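Local coordinates for bumblebee peptidoglycan recognition protein SA (Bombus, PDB 5XZ4) that probably binds bacterial peptidoglycan as an insect immune recognition protein, with a preference for the Dap-type over the Lys-type polymer, at residues F74-D79 with V103-I108. Numbering follows the deposited sequence.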
loop_
_atom_site.group_PDB
_atom_site.type_symbol
_atom_site.label_atom_id
_atom_site.label_comp_id
_atom_site.label_asym_id
_atom_site.label_seq_id
_atom_site.Cartn_x
_atom_site.Cartn_y
_atom_site.Cartn_z
ATOM N N PHE A 74 -1.303 0.720 -3.537
ATOM C CA PHE A 74 -1.873 1.960 -3.004
ATOM C C PHE A 74 -0.920 2.553 -1.975
ATOM O O PHE A 74 -0.137 1.819 -1.353
ATOM C CB PHE A 74 -3.217 1.666 -2.269
ATOM C CG PHE A 74 -4.301 1.107 -3.158
ATOM C CD1 PHE A 74 -5.145 1.948 -3.867
ATOM C CD2 PHE A 74 -4.494 -0.269 -3.281
ATOM C CE1 PHE A 74 -6.131 1.430 -4.701
ATOM C CE2 PHE A 74 -5.503 -0.783 -4.107
ATOM C CZ PHE A 74 -6.312 0.062 -4.817
ATOM N N LEU A 75 -1.035 3.875 -1.795
ATOM C CA LEU A 75 -0.358 4.577 -0.677
ATOM C C LEU A 75 -1.389 5.149 0.258
ATOM O O LEU A 75 -2.523 5.507 -0.186
ATOM C CB LEU A 75 0.566 5.715 -1.148
ATOM C CG LEU A 75 1.637 5.374 -2.183
ATOM C CD1 LEU A 75 2.316 6.673 -2.642
ATOM C CD2 LEU A 75 2.656 4.426 -1.626
ATOM N N ILE A 76 -1.039 5.238 1.536
ATOM C CA ILE A 76 -1.879 5.945 2.529
ATOM C C ILE A 76 -1.131 7.213 2.956
ATOM O O ILE A 76 -0.013 7.133 3.465
ATOM C CB ILE A 76 -2.194 5.080 3.791
ATOM C CG1 ILE A 76 -2.714 3.672 3.421
ATOM C CG2 ILE A 76 -3.143 5.842 4.745
ATOM C CD1 ILE A 76 -4.065 3.670 2.736
ATOM N N GLY A 77 -1.756 8.371 2.740
ATOM C CA GLY A 77 -1.190 9.641 3.186
ATOM C C GLY A 77 -1.565 10.029 4.599
ATOM O O GLY A 77 -2.624 9.623 5.114
ATOM N N GLY A 78 -0.749 10.870 5.235
ATOM C CA GLY A 78 -1.094 11.439 6.542
ATOM C C GLY A 78 -2.241 12.451 6.477
ATOM O O GLY A 78 -2.747 12.895 7.527
ATOM N N ASP A 79 -2.647 12.810 5.253
ATOM C CA ASP A 79 -3.908 13.538 5.018
ATOM C C ASP A 79 -5.158 12.643 5.181
ATOM O O ASP A 79 -6.287 13.152 5.117
ATOM C CB ASP A 79 -3.891 14.197 3.619
ATOM C CG ASP A 79 -3.804 13.188 2.471
ATOM O OD1 ASP A 79 -3.606 11.969 2.702
ATOM O OD2 ASP A 79 -3.940 13.614 1.300
ATOM N N VAL A 103 -2.270 -7.315 -2.805
ATOM C CA VAL A 103 -2.059 -5.872 -2.991
ATOM C C VAL A 103 -1.169 -5.383 -1.867
ATOM O O VAL A 103 -1.272 -5.852 -0.721
ATOM C CB VAL A 103 -3.369 -5.061 -3.112
ATOM C CG1 VAL A 103 -4.025 -5.299 -4.463
ATOM C CG2 VAL A 103 -4.305 -5.387 -1.978
ATOM N N GLY A 104 -0.290 -4.439 -2.216
ATOM C CA GLY A 104 0.684 -3.875 -1.264
ATOM C C GLY A 104 0.328 -2.439 -0.934
ATOM O O GLY A 104 0.220 -1.614 -1.836
ATOM N N ILE A 105 0.096 -2.156 0.343
ATOM C CA ILE A 105 -0.367 -0.819 0.792
ATOM C C ILE A 105 0.800 -0.169 1.504
ATOM O O ILE A 105 1.285 -0.665 2.521
ATOM C CB ILE A 105 -1.553 -0.913 1.778
ATOM C CG1 ILE A 105 -2.775 -1.567 1.115
ATOM C CG2 ILE A 105 -1.930 0.483 2.281
ATOM C CD1 ILE A 105 -3.957 -1.806 2.063
ATOM N N GLY A 106 1.295 0.935 0.921
ATOM C CA GLY A 106 2.430 1.680 1.524
ATOM C C GLY A 106 1.956 2.870 2.346
ATOM O O GLY A 106 1.443 3.846 1.776
ATOM N N PHE A 107 2.144 2.813 3.671
ATOM C CA PHE A 107 1.901 3.969 4.556
ATOM C C PHE A 107 3.050 4.954 4.323
ATOM O O PHE A 107 4.238 4.564 4.460
ATOM C CB PHE A 107 1.846 3.539 6.034
ATOM C CG PHE A 107 0.534 2.908 6.474
ATOM C CD1 PHE A 107 0.070 1.714 5.898
ATOM C CD2 PHE A 107 -0.188 3.512 7.503
ATOM C CE1 PHE A 107 -1.128 1.144 6.356
ATOM C CE2 PHE A 107 -1.382 2.940 7.959
ATOM C CZ PHE A 107 -1.821 1.766 7.380
ATOM N N ILE A 108 2.716 6.202 3.995
ATOM C CA ILE A 108 3.768 7.198 3.715
ATOM C C ILE A 108 4.373 7.667 5.035
ATOM O O ILE A 108 3.695 8.292 5.862
ATOM C CB ILE A 108 3.227 8.378 2.875
ATOM C CG1 ILE A 108 2.725 7.873 1.517
ATOM C CG2 ILE A 108 4.321 9.443 2.668
ATOM C CD1 ILE A 108 1.919 8.904 0.725
#
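Ile-76 packs its CG1 against two side chains of the neighbouring parallel strand. CG1 lies anti to its own carbonyl carbon (chi1 -49°), which brings it within 3.5 Å of Ile-105 CG2, tighter than usual for two carbons. The same CG1 sits over one face of the Phe-107 ring, offset toward the rim, in a CH-pi contact 4.3 Å from the centroid. Behind this layer four backbone hydrogen bonds join the two segments in parallel register, among them Gly-106 N to Phe-74 O at 2.8 Å and, just past the end of its strand, Ile-108 N to Ile-76 O at 2.9 Å. On the other face, Leu-75 lays CD2 alongside the backbone of Gly-106, 3.7 Å from Gly-106 O; a CB on Gly-106 would sit tight against that methyl. Ile-108 crosses Leu-75 at about a right angle, its extended chain (chi2 168°) carrying CD1 to 3.9 Å from Leu-75 CB. An alanine at Ile-108 would probably open a gap beside Leu-75 CB. The pair lies inside the mixed central sheet of the amidase-like fold, between strands 82-84 and 31-38. Helix 118-134 covers the face of Phe-74, Ile-76 and Phe-107, while helix 47-64 packs on Leu-75 and Ile-108.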